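Local atomic coordinates of putative tetR family transcription regulator (Shewanella loihica, PDB entry 3PPB), a protein that probably binds DNA through an N-terminal helix-turn-helix and regulates transcription, as a putative member of the TetR family. Residues A[66-71]-A[127-132]; A[92-97]-A[163-168]. All coordinates share one frame; numbering follows the deposited sequence.

Interaction 1 of 2, residues A[66-71]-A[127-132]. With EDO (1,2-ethanediol), chain G; EDO (1,2-ethanediol), chain H.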
loop_
_atom_site.group_PDB
_atom_site.type_symbol
_atom_site.label_atom_id
_atom_site.label_comp_id
_atom_site.label_asym_id
_atom_site.label_seq_id
_atom_site.Cartn_x
_atom_site.Cartn_y
_atom_site.Cartn_z
ATOM N N GLN A 66 6.280 -16.067 -4.616
ATOM C CA GLN A 66 6.921 -17.330 -4.248
ATOM C C GLN A 66 8.405 -17.122 -3.907
ATOM O O GLN A 66 8.856 -17.647 -2.891
ATOM C CB GLN A 66 6.752 -18.406 -5.321
ATOM C CG GLN A 66 7.124 -19.810 -4.799
ATOM C CD GLN A 66 6.235 -20.274 -3.670
ATOM O OE1 GLN A 66 5.038 -20.471 -3.844
ATOM N NE2 GLN A 66 6.797 -20.420 -2.471
ATOM N N GLU A 67 9.137 -16.321 -4.705
ATOM C CA GLU A 67 10.543 -15.986 -4.438
ATOM C C GLU A 67 10.710 -15.326 -3.059
ATOM O O GLU A 67 11.606 -15.693 -2.293
ATOM C CB GLU A 67 11.081 -15.044 -5.518
ATOM C CG GLU A 67 11.365 -15.716 -6.839
ATOM C CD GLU A 67 11.809 -14.731 -7.899
ATOM O OE1 GLU A 67 12.495 -13.746 -7.540
ATOM O OE2 GLU A 67 11.443 -14.922 -9.082
ATOM N N PHE A 68 9.846 -14.344 -2.762
ATOM C CA PHE A 68 9.836 -13.620 -1.497
ATOM C C PHE A 68 9.610 -14.585 -0.320
ATOM O O PHE A 68 10.371 -14.573 0.653
ATOM C CB PHE A 68 8.744 -12.547 -1.543
ATOM C CG PHE A 68 8.493 -11.804 -0.252
ATOM C CD1 PHE A 68 9.365 -10.805 0.177
ATOM C CD2 PHE A 68 7.351 -12.059 0.508
ATOM C CE1 PHE A 68 9.100 -10.078 1.339
ATOM C CE2 PHE A 68 7.090 -11.335 1.673
ATOM C CZ PHE A 68 7.967 -10.356 2.086
ATOM N N ALA A 69 8.571 -15.435 -0.430
ATOM C CA ALA A 69 8.193 -16.407 0.595
ATOM C C ALA A 69 9.335 -17.382 0.850
ATOM O O ALA A 69 9.683 -17.609 2.008
ATOM C CB ALA A 69 6.936 -17.149 0.175
ATOM N N ASP A 70 9.962 -17.887 -0.239
ATOM C CA ASP A 70 11.094 -18.814 -0.195
ATOM C C ASP A 70 12.315 -18.190 0.497
ATOM O O ASP A 70 12.919 -18.847 1.337
ATOM C CB ASP A 70 11.472 -19.268 -1.615
ATOM C CG ASP A 70 10.516 -20.242 -2.296
ATOM O OD1 ASP A 70 9.509 -20.637 -1.664
ATOM O OD2 ASP A 70 10.791 -20.631 -3.458
ATOM N N ALA A 71 12.651 -16.919 0.168
ATOM C CA ALA A 71 13.805 -16.203 0.730
ATOM C C ALA A 71 13.666 -15.947 2.220
ATOM O O ALA A 71 14.615 -16.204 2.970
ATOM C CB ALA A 71 14.023 -14.881 0.003
ATOM N N GLY A 127 -2.113 -19.147 0.123
ATOM C CA GLY A 127 -1.360 -20.260 -0.442
ATOM C C GLY A 127 0.122 -20.095 -0.221
ATOM O O GLY A 127 0.702 -20.722 0.676
ATOM N N ILE A 128 0.723 -19.183 -0.988
ATOM C CA ILE A 128 2.150 -18.871 -0.943
ATOM C C ILE A 128 2.568 -18.376 0.458
ATOM O O ILE A 128 3.599 -18.807 0.972
ATOM C CB ILE A 128 2.505 -17.850 -2.069
ATOM C CG1 ILE A 128 2.248 -18.495 -3.466
ATOM C CG2 ILE A 128 3.963 -17.385 -1.934
ATOM C CD1 ILE A 128 2.386 -17.549 -4.716
ATOM N N LEU A 129 1.789 -17.481 1.063
ATOM C CA LEU A 129 2.132 -16.928 2.371
ATOM C C LEU A 129 1.216 -17.465 3.478
ATOM O O LEU A 129 1.033 -16.810 4.506
ATOM C CB LEU A 129 2.131 -15.398 2.307
ATOM C CG LEU A 129 3.190 -14.815 1.328
ATOM C CD1 LEU A 129 2.798 -13.458 0.852
ATOM C CD2 LEU A 129 4.594 -14.801 1.954
ATOM N N GLY A 130 0.717 -18.697 3.282
ATOM C CA GLY A 130 -0.135 -19.398 4.238
ATOM C C GLY A 130 0.508 -19.590 5.604
ATOM O O GLY A 130 -0.187 -19.634 6.632
ATOM N N PHE A 131 1.858 -19.697 5.635
ATOM C CA PHE A 131 2.607 -19.903 6.879
ATOM C C PHE A 131 2.444 -18.706 7.831
ATOM O O PHE A 131 2.623 -18.884 9.037
ATOM C CB PHE A 131 4.104 -20.174 6.607
ATOM C CG PHE A 131 4.911 -18.977 6.153
ATOM C CD1 PHE A 131 5.024 -18.666 4.804
ATOM C CD2 PHE A 131 5.543 -18.154 7.079
ATOM C CE1 PHE A 131 5.748 -17.548 4.389
ATOM C CE2 PHE A 131 6.258 -17.027 6.666
ATOM C CZ PHE A 131 6.359 -16.734 5.324
ATOM N N ILE A 132 2.141 -17.496 7.291
ATOM C CA ILE A 132 1.991 -16.283 8.112
ATOM C C ILE A 132 0.795 -16.443 9.041
ATOM O O ILE A 132 0.949 -16.213 10.245
ATOM C CB ILE A 132 1.916 -14.971 7.288
ATOM C CG1 ILE A 132 3.276 -14.689 6.600
ATOM C CG2 ILE A 132 1.514 -13.785 8.184
ATOM C CD1 ILE A 132 3.263 -13.489 5.586
HETATM C C1 EDO G . 15.205 -13.444 -4.851
HETATM O O1 EDO G . 13.956 -13.047 -5.437
HETATM C C2 EDO G . 14.936 -14.504 -3.785
HETATM O O2 EDO G . 16.155 -14.826 -3.101
HETATM C C1 EDO H . 11.254 -12.368 -13.300
HETATM O O1 EDO H . 12.461 -12.093 -12.579
HETATM C C2 EDO H . 10.637 -13.660 -12.777
HETATM O O2 EDO H . 10.343 -13.513 -11.384
HETATM O O HOH W 1 5.645 -20.757 0.205
#
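The amide nitrogen NE2 of Gln-66 is gripped twice: it donates to Asp-70 OD1 and to a water molecule. The bond from Gln-66 NE2 to Asp-70 OD1, 2.8 Å long with an N-H...O angle of 154°, lies close to the amide plane but meets the oxygen from above the carboxylate plane. The water accepts from Gln-66 NE2 at 2.9 Å and donates to the carbonyl O of Ile-128, so the polar link between 66-71 and 127-132 passes through solvent. CG of Gln-66 is anti to the backbone N (chi1 -166°) and the chain then bends at chi2, which swings the amide towards Ile-128; with both N-H groups engaged, its rotation is well defined. The other end of the amide, OE1 of Gln-66, rests against Ile-128 CG1 at 3.4 Å.

Beside this polar link the packing is apolar. The methyl of Ala-69 points at the partner segment and touches Ile-128 CG2 at 3.7 Å and Leu-129 CD2 at 3.8 Å, while the edge of the Phe-131 ring approaches it more loosely. Leu-129 CD2 also reaches the Phe-68 ring at its edge, 4.1 Å from CD2 of Phe-68. The Phe-68 ring also meets Trp-96 and Phe-107 edge-to-face, and Tyr-161 with the planes at about 60°. Glu-67 forms a salt bridge with Lys-103 and accepts hydrogen bonds from two ethanediols, probably crystallisation additives, one on each carboxylate oxygen.

Leu-129 is the first residue past helix 118-128 to leave helical geometry. The contact seats this break, with Phe-131 of helix 130-141, on the long helix 53-74, packing within the all-helical tetracycline-repressor-like fold.

Interaction 2 of 2, residues A[92-97]-A[163-168]. With EDO (1,2-ethanediol), chain G.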
loop_
_atom_site.group_PDB
_atom_site.type_symbol
_atom_site.label_atom_id
_atom_site.label_comp_id
_atom_site.label_asym_id
_atom_site.label_seq_id
_atom_site.Cartn_x
_atom_site.Cartn_y
_atom_site.Cartn_z
ATOM N N ALA A 92 14.301 -10.375 7.552
ATOM C CA ALA A 92 14.597 -11.076 6.282
ATOM C C ALA A 92 13.758 -10.495 5.145
ATOM O O ALA A 92 14.247 -10.377 4.022
ATOM C CB ALA A 92 14.317 -12.569 6.402
ATOM N N ALA A 93 12.491 -10.137 5.439
ATOM C CA ALA A 93 11.568 -9.542 4.450
ATOM C C ALA A 93 12.080 -8.159 4.026
ATOM O O ALA A 93 12.157 -7.864 2.833
ATOM C CB ALA A 93 10.149 -9.447 5.032
ATOM N N LEU A 94 12.473 -7.333 5.007
ATOM C CA LEU A 94 12.989 -5.982 4.757
ATOM C C LEU A 94 14.329 -6.060 4.034
ATOM O O LEU A 94 14.536 -5.276 3.114
ATOM C CB LEU A 94 13.076 -5.175 6.073
ATOM C CG LEU A 94 11.874 -4.240 6.407
ATOM C CD1 LEU A 94 10.538 -4.959 6.320
ATOM C CD2 LEU A 94 11.987 -3.678 7.823
ATOM N N THR A 95 15.199 -7.054 4.374
ATOM C CA THR A 95 16.488 -7.235 3.697
ATOM C C THR A 95 16.234 -7.591 2.239
ATOM O O THR A 95 16.889 -7.036 1.348
ATOM C CB THR A 95 17.334 -8.302 4.399
ATOM O OG1 THR A 95 17.562 -7.878 5.741
ATOM C CG2 THR A 95 18.677 -8.571 3.702
ATOM N N TRP A 96 15.251 -8.480 1.992
ATOM C CA TRP A 96 14.889 -8.898 0.634
ATOM C C TRP A 96 14.441 -7.682 -0.177
ATOM O O TRP A 96 14.875 -7.530 -1.316
ATOM C CB TRP A 96 13.805 -9.985 0.666
ATOM C CG TRP A 96 13.390 -10.452 -0.703
ATOM C CD1 TRP A 96 13.866 -11.538 -1.381
ATOM C CD2 TRP A 96 12.413 -9.837 -1.560
ATOM N NE1 TRP A 96 13.239 -11.648 -2.606
ATOM C CE2 TRP A 96 12.356 -10.602 -2.751
ATOM C CE3 TRP A 96 11.581 -8.710 -1.442
ATOM C CZ2 TRP A 96 11.474 -10.291 -3.796
ATOM C CZ3 TRP A 96 10.741 -8.383 -2.497
ATOM C CH2 TRP A 96 10.702 -9.162 -3.660
ATOM N N ALA A 97 13.598 -6.809 0.425
ATOM C CA ALA A 97 13.086 -5.580 -0.200
ATOM C C ALA A 97 14.232 -4.636 -0.635
ATOM O O ALA A 97 14.157 -4.055 -1.707
ATOM C CB ALA A 97 12.158 -4.858 0.763
ATOM N N ALA A 163 4.572 -0.279 4.331
ATOM C CA ALA A 163 4.868 1.026 4.925
ATOM C C ALA A 163 6.354 1.116 5.297
ATOM O O ALA A 163 6.985 2.121 5.005
ATOM C CB ALA A 163 4.001 1.253 6.143
ATOM N N ALA A 164 6.914 0.058 5.917
ATOM C CA ALA A 164 8.316 0.060 6.367
ATOM C C ALA A 164 9.268 0.032 5.178
ATOM O O ALA A 164 10.291 0.712 5.215
ATOM C CB ALA A 164 8.593 -1.120 7.315
ATOM N N THR A 165 8.914 -0.691 4.108
ATOM C CA THR A 165 9.767 -0.769 2.921
ATOM C C THR A 165 9.669 0.513 2.090
ATOM O O THR A 165 10.657 0.884 1.480
ATOM C CB THR A 165 9.509 -2.025 2.119
ATOM O OG1 THR A 165 8.146 -2.084 1.708
ATOM C CG2 THR A 165 9.898 -3.283 2.893
ATOM N N ARG A 166 8.515 1.215 2.113
ATOM C CA ARG A 166 8.359 2.531 1.490
ATOM C C ARG A 166 9.320 3.489 2.196
ATOM O O ARG A 166 10.104 4.172 1.552
ATOM C CB ARG A 166 6.891 3.031 1.647
ATOM C CG ARG A 166 6.623 4.531 1.336
ATOM C CD ARG A 166 6.502 4.794 -0.162
ATOM N NE ARG A 166 7.813 4.786 -0.814
ATOM C CZ ARG A 166 8.150 4.003 -1.833
ATOM N NH1 ARG A 166 7.258 3.185 -2.375
ATOM N NH2 ARG A 166 9.379 4.046 -2.330
ATOM N N TYR A 167 9.278 3.483 3.543
ATOM C CA TYR A 167 10.109 4.307 4.419
ATOM C C TYR A 167 11.601 4.075 4.158
ATOM O O TYR A 167 12.347 5.046 3.988
ATOM C CB TYR A 167 9.767 3.996 5.895
ATOM C CG TYR A 167 10.514 4.823 6.915
ATOM C CD1 TYR A 167 10.163 6.148 7.164
ATOM C CD2 TYR A 167 11.589 4.288 7.619
ATOM C CE1 TYR A 167 10.856 6.917 8.100
ATOM C CE2 TYR A 167 12.293 5.049 8.546
ATOM C CZ TYR A 167 11.896 6.352 8.813
ATOM O OH TYR A 167 12.546 7.106 9.764
ATOM N N PHE A 168 12.050 2.802 4.148
ATOM C CA PHE A 168 13.461 2.527 3.989
ATOM C C PHE A 168 13.949 2.740 2.566
ATOM O O PHE A 168 15.116 3.062 2.400
ATOM C CB PHE A 168 13.826 1.139 4.510
ATOM C CG PHE A 168 13.759 1.060 6.036
ATOM C CD1 PHE A 168 14.582 1.859 6.826
ATOM C CD2 PHE A 168 12.904 0.162 6.668
ATOM C CE1 PHE A 168 14.532 1.787 8.223
ATOM C CE2 PHE A 168 12.834 0.097 8.079
ATOM C CZ PHE A 168 13.661 0.905 8.843
HETATM C C1 EDO G . 15.205 -13.444 -4.851
HETATM O O1 EDO G . 13.956 -13.047 -5.437
HETATM C C2 EDO G . 14.936 -14.504 -3.785
HETATM O O2 EDO G . 16.155 -14.826 -3.101
#
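Two torsions set this contact: chi1 of Thr-165 at 59° and chi1 of Leu-94 at -96°. The first puts OG1 of Thr-165 in the crowded position between the backbone N and the carbonyl carbon, where it bonds back to the carbonyl O of Tyr-161 in its own helix, and leaves CG2 anti to the carbonyl carbon, aimed at helix 82-99. The second is away from the usual staggered values and, together with chi2, brings both Leu-94 methyls to the partner helix although the side chain does not start out straight towards it.

The branches divide the work. Leu-94 CD1 meets Thr-165 CG2 at 3.9 Å, and Leu-94 CD2 comes obliquely to the Phe-168 ring, 3.9 Å from CE2 of Phe-168, with Ala-164 CB beside it at 4.3 Å. The closest approach is methyl to methyl, Ala-97 CB to Thr-165 CG2 at 3.5 Å, tighter than ordinary van der Waals contact. The Phe-168 ring is itself backed by CD2 of Tyr-167 over the centre of one face, and meets Trp-175 edge-to-face.

The axes of the two short helical segments come within 10.2 Å and cross at -44°, with the CA atoms nearest at Leu-94 and Thr-165. Neighbouring Arg-166 turns from this interface to the second subunit, where its NH1 hydrogen-bonds to Met-112 O of that subunit.

All five touching residues are buried and meet through carbon alone; the one polar side-chain group among them, the Thr-165 hydroxyl, is turned back to Tyr-161 O of its own helix, so the contact between the segments rests on apolar packing.

Overall arrangement
Interaction 2 is the fully buried contact; interaction 1 is partly buried, three of its six touching residues being buried, and has a water-bridged polar side. Their centres lie about 16 Å apart, and their segments alternate along the chain. They share no helix, yet they join where helix 53-74 meets helix 82-99: Phe-68 CZ packs on Ala-93 CB at 3.8 Å, and Ala-71 CB on Trp-96 CD1 at 3.6 Å. One ethanediol also spans them, hydrogen-bonded to Glu-67 and, weakly, to Trp-96. Helix 150-170, carrying 163-168, also faces the second subunit. Both pack methyls and rings; only interaction 1 adds a polar link, a single water, in keeping with its greater exposure, although its centre is slightly nearer that of the chain.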